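Local coordinates for sensor histidine kinase CusS (Escherichia coli, PDB 5KU5), which senses copper and silver ions through the periplasmic domain seen here and, as a whole kinase, activates the response regulator CusR by phosphorylation, at residues F6-S18 / I132-N144. Sequence-based numbering, arbitrary orientation.
Sequences FAEQDINDLKEIS and IALSIDFHLHYIN. With AG (silver ion), chain F.
Phe6 turns one face of its ring to His139 ND1 and the silver ion bound there: His139 ND1 sits above the rim, 3.2 Å from Phe6 CG, while the silver ion lies over the ring centre, 3.1 Å above its plane, in the manner of a cation-pi contact. The metal bond itself, silver to His139 ND1, measures 2.5 Å. Tyr142 closes the far end of the phenyl ring, its CD2 meeting the ring edge in plane at Phe6 CZ, 3.6 Å away. With CG beside its backbone N (chi1 -63°), His139 reaches across to helix 6-18, and its other nitrogen, NE2, donates to Asp10 OD1 at 2.7 Å. That bond bends to 154° at the hydrogen and arrives on the syn side of the carboxylate, whose plane is turned 52° from the imidazole. Gripped at both nitrogens, by the carboxylate at NE2 and the metal at ND1, the ring is held in its rotation. Asp10 has further partners: a water donates to OD1 and to Ser135 O, and OD2 forms a salt bridge with Arg112. The carboxylate probably makes the imidazole a more electron-rich ligand.

Further along, the packing turns apolar where helix 6-18 lies across strand 132-135. Leu134 CD2 fits against CB of both Asp10 and Asp13, and Leu14 CD2 drops between Leu134 CB and Ile132 CG2, 3.6 Å from the latter. Ile17 and Ser18 finish the row against Ile132.

His5 of the second subunit supplies the other silver ligand, so this is half of a metal site shared across the dimer interface, built where the long N-terminal helix meets the last strand and C-terminal helix of a periplasmic PDC-fold sensor domain.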
ATOM      1  N   PHE A   6      -7.377 -11.520  -7.979  1.00 25.34           N
ATOM      2  CA  PHE A   6      -6.317 -11.410  -6.967  1.00 25.54           C
ATOM      3  C   PHE A   6      -4.961 -11.076  -7.597  1.00 25.03           C
ATOM      4  O   PHE A   6      -4.204 -10.278  -7.044  1.00 24.44           O
ATOM      5  CB  PHE A   6      -6.176 -12.706  -6.149  1.00 26.05           C
ATOM      6  CG  PHE A   6      -7.346 -13.028  -5.237  1.00 26.38           C
ATOM      7  CD1 PHE A   6      -8.293 -12.067  -4.846  1.00 26.79           C
ATOM      8  CD2 PHE A   6      -7.462 -14.315  -4.711  1.00 26.45           C
ATOM      9  CE1 PHE A   6      -9.338 -12.407  -3.994  1.00 26.75           C
ATOM     10  CE2 PHE A   6      -8.504 -14.651  -3.858  1.00 26.33           C
ATOM     11  CZ  PHE A   6      -9.441 -13.697  -3.498  1.00 26.35           C
ATOM     12  N   ALA A   7      -4.662 -11.687  -8.743  1.00 24.60           N
ATOM     13  CA  ALA A   7      -3.421 -11.396  -9.470  1.00 24.67           C
ATOM     14  C   ALA A   7      -3.363  -9.942  -9.913  1.00 24.58           C
ATOM     15  O   ALA A   7      -2.334  -9.286  -9.744  1.00 24.43           O
ATOM     16  CB  ALA A   7      -3.259 -12.322 -10.671  1.00 24.76           C
ATOM     17  N   GLU A   8      -4.471  -9.444 -10.465  1.00 25.03           N
ATOM     18  CA  GLU A   8      -4.548  -8.053 -10.934  1.00 25.27           C
ATOM     19  C   GLU A   8      -4.445  -7.036  -9.791  1.00 24.99           C
ATOM     20  O   GLU A   8      -3.799  -5.995  -9.955  1.00 23.94           O
ATOM     21  CB  GLU A   8      -5.826  -7.817 -11.754  1.00 25.89           C
ATOM     22  CG  GLU A   8      -5.836  -8.504 -13.118  1.00 26.49           C
ATOM     23  CD  GLU A   8      -4.816  -7.933 -14.099  1.00 27.44           C
ATOM     24  OE1 GLU A   8      -4.620  -6.698 -14.135  1.00 28.41           O
ATOM     25  OE2 GLU A   8      -4.207  -8.725 -14.848  1.00 27.86           O
ATOM     26  N   GLN A   9      -5.071  -7.335  -8.649  1.00 25.06           N
ATOM     27  CA  GLN A   9      -4.868  -6.550  -7.417  1.00 25.46           C
ATOM     28  C   GLN A   9      -3.377  -6.415  -7.092  1.00 24.56           C
ATOM     29  O   GLN A   9      -2.881  -5.311  -6.874  1.00 24.21           O
ATOM     30  CB  GLN A   9      -5.573  -7.189  -6.210  1.00 26.45           C
ATOM     31  CG  GLN A   9      -7.072  -6.964  -6.118  1.00 27.34           C
ATOM     32  CD  GLN A   9      -7.652  -7.540  -4.831  1.00 28.58           C
ATOM     33  OE1 GLN A   9      -7.412  -8.704  -4.500  1.00 29.72           O
ATOM     34  NE2 GLN A   9      -8.408  -6.727  -4.094  1.00 28.72           N
ATOM     35  N   ASP A  10      -2.680  -7.550  -7.080  1.00 23.97           N
ATOM     36  CA  ASP A  10      -1.243  -7.600  -6.776  1.00 23.88           C
ATOM     37  C   ASP A  10      -0.397  -6.884  -7.820  1.00 24.10           C
ATOM     38  O   ASP A  10       0.494  -6.114  -7.470  1.00 24.21           O
ATOM     39  CB  ASP A  10      -0.766  -9.052  -6.647  1.00 23.52           C
ATOM     40  CG  ASP A  10      -1.407  -9.778  -5.480  1.00 23.51           C
ATOM     41  OD1 ASP A  10      -2.131  -9.128  -4.694  1.00 23.33           O
ATOM     42  OD2 ASP A  10      -1.199 -11.000  -5.344  1.00 23.02           O
ATOM     43  N   ILE A  11      -0.681  -7.144  -9.094  1.00 24.54           N
ATOM     44  CA  ILE A  11       0.032  -6.496 -10.208  1.00 25.35           C
ATOM     45  C   ILE A  11      -0.053  -4.965 -10.118  1.00 25.51           C
ATOM     46  O   ILE A  11       0.942  -4.275 -10.345  1.00 24.93           O
ATOM     47  CB  ILE A  11      -0.473  -7.025 -11.573  1.00 25.81           C
ATOM     48  CG1 ILE A  11       0.055  -8.452 -11.793  1.00 26.29           C
ATOM     49  CG2 ILE A  11      -0.037  -6.126 -12.729  1.00 26.13           C
ATOM     50  CD1 ILE A  11      -0.713  -9.255 -12.820  1.00 26.67           C
ATOM     51  N   ASN A  12      -1.232  -4.453  -9.767  1.00 26.08           N
ATOM     52  CA  ASN A  12      -1.430  -3.019  -9.562  1.00 26.93           C
ATOM     53  C   ASN A  12      -0.582  -2.456  -8.413  1.00 26.39           C
ATOM     54  O   ASN A  12       0.031  -1.395  -8.555  1.00 26.10           O
ATOM     55  CB  ASN A  12      -2.916  -2.721  -9.327  1.00 28.12           C
ATOM     56  CG  ASN A  12      -3.201  -1.238  -9.174  1.00 29.38           C
ATOM     57  OD1 ASN A  12      -3.761  -0.806  -8.166  1.00 31.08           O
ATOM     58  ND2 ASN A  12      -2.808  -0.450 -10.171  1.00 30.01           N
ATOM     59  N   ASP A  13      -0.556  -3.163  -7.282  1.00 26.22           N
ATOM     60  CA  ASP A  13       0.313  -2.794  -6.151  1.00 26.23           C
ATOM     61  C   ASP A  13       1.791  -2.834  -6.549  1.00 25.48           C
ATOM     62  O   ASP A  13       2.546  -1.915  -6.230  1.00 25.48           O
ATOM     63  CB  ASP A  13       0.083  -3.714  -4.941  1.00 27.11           C
ATOM     64  CG  ASP A  13      -1.292  -3.529  -4.298  1.00 28.32           C
ATOM     65  OD1 ASP A  13      -2.031  -2.592  -4.679  1.00 29.26           O
ATOM     66  OD2 ASP A  13      -1.633  -4.327  -3.395  1.00 28.87           O
ATOM     67  N   LEU A  14       2.195  -3.893  -7.249  1.00 24.98           N
ATOM     68  CA  LEU A  14       3.575  -4.017  -7.736  1.00 24.90           C
ATOM     69  C   LEU A  14       3.955  -2.920  -8.738  1.00 25.33           C
ATOM     70  O   LEU A  14       5.091  -2.453  -8.733  1.00 24.66           O
ATOM     71  CB  LEU A  14       3.820  -5.397  -8.348  1.00 24.57           C
ATOM     72  CG  LEU A  14       3.826  -6.567  -7.358  1.00 24.46           C
ATOM     73  CD1 LEU A  14       3.717  -7.888  -8.103  1.00 24.18           C
ATOM     74  CD2 LEU A  14       5.067  -6.549  -6.471  1.00 24.32           C
ATOM     75  N   LYS A  15       3.006  -2.506  -9.580  1.00 25.92           N
ATOM     76  CA  LYS A  15       3.244  -1.402 -10.515  1.00 26.97           C
ATOM     77  C   LYS A  15       3.594  -0.109  -9.769  1.00 26.98           C
ATOM     78  O   LYS A  15       4.566   0.562 -10.115  1.00 26.95           O
ATOM     79  CB  LYS A  15       2.029  -1.180 -11.422  1.00 27.92           C
ATOM     80  CG  LYS A  15       2.264  -0.159 -12.528  1.00 29.04           C
ATOM     81  CD  LYS A  15       1.021   0.059 -13.371  1.00 29.59           C
ATOM     82  CE  LYS A  15       1.246   1.185 -14.362  1.00 30.13           C
ATOM     83  NZ  LYS A  15       0.049   1.409 -15.216  1.00 31.06           N
ATOM     84  N   GLU A  16       2.812   0.221  -8.741  1.00 26.99           N
ATOM     85  CA  GLU A  16       3.040   1.437  -7.955  1.00 27.06           C
ATOM     86  C   GLU A  16       4.327   1.376  -7.133  1.00 26.28           C
ATOM     87  O   GLU A  16       5.047   2.373  -7.051  1.00 26.04           O
ATOM     88  CB  GLU A  16       1.843   1.738  -7.056  1.00 28.13           C
ATOM     89  CG  GLU A  16       0.600   2.129  -7.843  1.00 29.29           C
ATOM     90  CD  GLU A  16      -0.611   2.386  -6.967  1.00 30.64           C
ATOM     91  OE1 GLU A  16      -0.469   2.470  -5.727  1.00 32.31           O
ATOM     92  OE2 GLU A  16      -1.720   2.514  -7.524  1.00 32.28           O
ATOM     93  N   ILE A  17       4.617   0.216  -6.543  1.00 25.39           N
ATOM     94  CA  ILE A  17       5.886   0.006  -5.830  1.00 25.00           C
ATOM     95  C   ILE A  17       7.061   0.138  -6.796  1.00 24.65           C
ATOM     96  O   ILE A  17       8.065   0.762  -6.468  1.00 25.07           O
ATOM     97  CB  ILE A  17       5.943  -1.364  -5.111  1.00 24.83           C
ATOM     98  CG1 ILE A  17       4.939  -1.404  -3.951  1.00 24.64           C
ATOM     99  CG2 ILE A  17       7.349  -1.655  -4.576  1.00 24.69           C
ATOM    100  CD1 ILE A  17       4.503  -2.803  -3.570  1.00 24.71           C
ATOM    101  N   SER A  18       6.924  -0.444  -7.983  1.00 24.54           N
ATOM    102  CA  SER A  18       7.967  -0.365  -9.006  1.00 24.82           C
ATOM    103  C   SER A  18       8.277   1.079  -9.411  1.00 24.42           C
ATOM    104  O   SER A  18       9.445   1.456  -9.501  1.00 24.02           O
ATOM    105  CB  SER A  18       7.581  -1.187 -10.238  1.00 24.84           C
ATOM    106  OG  SER A  18       8.671  -1.294 -11.128  1.00 26.03           O
ATOM    107  N   ILE A 132      11.183  -7.301  -6.672  1.00 24.56           N
ATOM    108  CA  ILE A 132      10.115  -6.890  -5.751  1.00 23.64           C
ATOM    109  C   ILE A 132       9.209  -8.090  -5.499  1.00 23.13           C
ATOM    110  O   ILE A 132       8.725  -8.687  -6.453  1.00 22.83           O
ATOM    111  CB  ILE A 132       9.242  -5.756  -6.347  1.00 23.73           C
ATOM    112  CG1 ILE A 132      10.111  -4.598  -6.862  1.00 24.22           C
ATOM    113  CG2 ILE A 132       8.242  -5.249  -5.307  1.00 23.54           C
ATOM    114  CD1 ILE A 132       9.366  -3.606  -7.734  1.00 24.50           C
ATOM    115  N   ALA A 133       8.970  -8.417  -4.227  1.00 22.11           N
ATOM    116  CA  ALA A 133       8.092  -9.521  -3.834  1.00 21.65           C
ATOM    117  C   ALA A 133       6.967  -9.014  -2.929  1.00 21.53           C
ATOM    118  O   ALA A 133       7.236  -8.424  -1.887  1.00 20.88           O
ATOM    119  CB  ALA A 133       8.896 -10.599  -3.124  1.00 21.53           C
ATOM    120  N   LEU A 134       5.717  -9.255  -3.333  1.00 21.70           N
ATOM    121  CA  LEU A 134       4.524  -8.868  -2.565  1.00 21.94           C
ATOM    122  C   LEU A 134       3.872 -10.108  -1.959  1.00 21.78           C
ATOM    123  O   LEU A 134       3.706 -11.119  -2.642  1.00 21.84           O
ATOM    124  CB  LEU A 134       3.513  -8.152  -3.471  1.00 22.18           C
ATOM    125  CG  LEU A 134       2.156  -7.758  -2.866  1.00 22.68           C
ATOM    126  CD1 LEU A 134       2.339  -6.708  -1.784  1.00 22.97           C
ATOM    127  CD2 LEU A 134       1.208  -7.250  -3.940  1.00 23.00           C
ATOM    128  N   SER A 135       3.485 -10.017  -0.687  1.00 21.72           N
ATOM    129  CA  SER A 135       2.872 -11.141   0.025  1.00 21.75           C
ATOM    130  C   SER A 135       1.506 -11.513  -0.548  1.00 21.66           C
ATOM    131  O   SER A 135       0.654 -10.645  -0.742  1.00 21.21           O
ATOM    132  CB  SER A 135       2.715 -10.829   1.514  1.00 21.82           C
ATOM    133  OG  SER A 135       1.965 -11.847   2.161  1.00 22.13           O
ATOM    134  N   ILE A 136       1.308 -12.806  -0.794  1.00 22.19           N
ATOM    135  CA  ILE A 136       0.035 -13.331  -1.302  1.00 22.60           C
ATOM    136  C   ILE A 136      -0.618 -14.325  -0.337  1.00 22.80           C
ATOM    137  O   ILE A 136      -1.556 -15.024  -0.714  1.00 23.07           O
ATOM    138  CB  ILE A 136       0.205 -13.964  -2.709  1.00 22.83           C
ATOM    139  CG1 ILE A 136       1.053 -15.245  -2.672  1.00 23.18           C
ATOM    140  CG2 ILE A 136       0.834 -12.957  -3.656  1.00 22.91           C
ATOM    141  CD1 ILE A 136       1.083 -15.998  -3.987  1.00 23.41           C
ATOM    142  N   ASP A 137      -0.147 -14.375   0.906  1.00 23.21           N
ATOM    143  CA  ASP A 137      -0.626 -15.374   1.870  1.00 23.68           C
ATOM    144  C   ASP A 137      -2.112 -15.224   2.169  1.00 23.79           C
ATOM    145  O   ASP A 137      -2.823 -16.224   2.282  1.00 23.71           O
ATOM    146  CB  ASP A 137       0.170 -15.314   3.173  1.00 23.83           C
ATOM    147  CG  ASP A 137       1.631 -15.649   2.971  1.00 23.80           C
ATOM    148  OD1 ASP A 137       2.357 -14.815   2.392  1.00 24.27           O
ATOM    149  OD2 ASP A 137       2.060 -16.739   3.397  1.00 23.94           O
ATOM    150  N   PHE A 138      -2.580 -13.982   2.274  1.00 24.02           N
ATOM    151  CA  PHE A 138      -4.002 -13.719   2.504  1.00 24.43           C
ATOM    152  C   PHE A 138      -4.872 -14.213   1.340  1.00 24.57           C
ATOM    153  O   PHE A 138      -5.974 -14.702   1.579  1.00 24.86           O
ATOM    154  CB  PHE A 138      -4.250 -12.230   2.800  1.00 24.56           C
ATOM    155  CG  PHE A 138      -5.557 -11.954   3.495  1.00 25.20           C
ATOM    156  CD1 PHE A 138      -5.878 -12.590   4.697  1.00 25.77           C
ATOM    157  CD2 PHE A 138      -6.466 -11.040   2.966  1.00 25.39           C
ATOM    158  CE1 PHE A 138      -7.081 -12.335   5.341  1.00 26.05           C
ATOM    159  CE2 PHE A 138      -7.667 -10.777   3.609  1.00 25.53           C
ATOM    160  CZ  PHE A 138      -7.977 -11.425   4.796  1.00 25.91           C
ATOM    161  N   HIS A 139      -4.375 -14.116   0.102  1.00 25.01           N
ATOM    162  CA  HIS A 139      -5.054 -14.718  -1.070  1.00 25.61           C
ATOM    163  C   HIS A 139      -5.198 -16.231  -0.909  1.00 26.44           C
ATOM    164  O   HIS A 139      -6.284 -16.780  -1.103  1.00 26.66           O
ATOM    165  CB  HIS A 139      -4.308 -14.453  -2.394  1.00 25.19           C
ATOM    166  CG  HIS A 139      -4.203 -13.007  -2.770  1.00 24.82           C
ATOM    167  ND1 HIS A 139      -5.305 -12.213  -2.967  1.00 24.86           N
ATOM    168  CD2 HIS A 139      -3.129 -12.223  -3.021  1.00 24.87           C
ATOM    169  CE1 HIS A 139      -4.921 -10.996  -3.309  1.00 24.67           C
ATOM    170  NE2 HIS A 139      -3.604 -10.976  -3.345  1.00 24.73           N
ATOM    171  N   LEU A 140      -4.095 -16.887  -0.550  1.00 27.36           N
ATOM    172  CA  LEU A 140      -4.042 -18.343  -0.420  1.00 27.76           C
ATOM    173  C   LEU A 140      -4.857 -18.860   0.768  1.00 29.11           C
ATOM    174  O   LEU A 140      -5.479 -19.918   0.668  1.00 29.17           O
ATOM    175  CB  LEU A 140      -2.587 -18.825  -0.310  1.00 27.60           C
ATOM    176  CG  LEU A 140      -1.647 -18.492  -1.478  1.00 27.61           C
ATOM    177  CD1 LEU A 140      -0.239 -18.988  -1.186  1.00 27.56           C
ATOM    178  CD2 LEU A 140      -2.155 -19.068  -2.794  1.00 27.67           C
ATOM    179  N   HIS A 141      -4.852 -18.123   1.881  1.00 30.43           N
ATOM    180  CA  HIS A 141      -5.704 -18.458   3.032  1.00 31.80           C
ATOM    181  C   HIS A 141      -7.183 -18.493   2.653  1.00 31.76           C
ATOM    182  O   HIS A 141      -7.912 -19.379   3.094  1.00 31.98           O
ATOM    183  CB  HIS A 141      -5.505 -17.473   4.192  1.00 33.10           C
ATOM    184  CG  HIS A 141      -4.161 -17.569   4.848  1.00 35.17           C
ATOM    185  ND1 HIS A 141      -3.523 -16.476   5.396  1.00 36.45           N
ATOM    186  CD2 HIS A 141      -3.329 -18.622   5.031  1.00 36.24           C
ATOM    187  CE1 HIS A 141      -2.361 -16.854   5.897  1.00 36.56           C
ATOM    188  NE2 HIS A 141      -2.217 -18.150   5.687  1.00 36.52           N
ATOM    189  N   TYR A 142      -7.616 -17.533   1.835  1.00 31.77           N
ATOM    190  CA  TYR A 142      -9.001 -17.486   1.356  1.00 32.29           C
ATOM    191  C   TYR A 142      -9.348 -18.688   0.476  1.00 33.15           C
ATOM    192  O   TYR A 142     -10.380 -19.327   0.690  1.00 33.39           O
ATOM    193  CB  TYR A 142      -9.276 -16.177   0.607  1.00 31.62           C
ATOM    194  CG  TYR A 142     -10.659 -16.085  -0.014  1.00 31.29           C
ATOM    195  CD1 TYR A 142     -11.783 -15.809   0.767  1.00 31.04           C
ATOM    196  CD2 TYR A 142     -10.843 -16.273  -1.387  1.00 31.03           C
ATOM    197  CE1 TYR A 142     -13.048 -15.725   0.201  1.00 30.72           C
ATOM    198  CE2 TYR A 142     -12.105 -16.192  -1.961  1.00 31.05           C
ATOM    199  CZ  TYR A 142     -13.205 -15.917  -1.164  1.00 30.84           C
ATOM    200  OH  TYR A 142     -14.457 -15.839  -1.729  1.00 30.92           O
ATOM    201  N   ILE A 143      -8.485 -18.995  -0.494  1.00 34.05           N
ATOM    202  CA  ILE A 143      -8.729 -20.094  -1.442  1.00 35.00           C
ATOM    203  C   ILE A 143      -8.715 -21.446  -0.729  1.00 36.88           C
ATOM    204  O   ILE A 143      -9.625 -22.255  -0.920  1.00 36.66           O
ATOM    205  CB  ILE A 143      -7.706 -20.095  -2.613  1.00 34.44           C
ATOM    206  CG1 ILE A 143      -7.831 -18.815  -3.460  1.00 33.87           C
ATOM    207  CG2 ILE A 143      -7.864 -21.335  -3.495  1.00 33.96           C
ATOM    208  CD1 ILE A 143      -9.187 -18.588  -4.105  1.00 33.79           C
ATOM    209  N   ASN A 144      -7.692 -21.672   0.094  1.00 39.26           N
ATOM    210  CA  ASN A 144      -7.564 -22.918   0.864  1.00 41.82           C
ATOM    211  C   ASN A 144      -8.701 -23.139   1.864  1.00 43.47           C
ATOM    212  O   ASN A 144      -9.043 -24.284   2.164  1.00 45.07           O
ATOM    213  CB  ASN A 144      -6.219 -22.970   1.604  1.00 42.44           C
ATOM    214  CG  ASN A 144      -5.026 -23.020   0.663  1.00 43.56           C
ATOM    215  OD1 ASN A 144      -5.174 -23.002  -0.564  1.00 44.11           O
ATOM    216  ND2 ASN A 144      -3.827 -23.068   1.238  1.00 44.52           N
TER
HETATM  217 AG    AG F 202      -7.310 -12.128  -1.541  1.00 25.97          AG
HETATM  218  O   HOH W   1      -1.601  -9.546  -2.025  1.00 17.46           O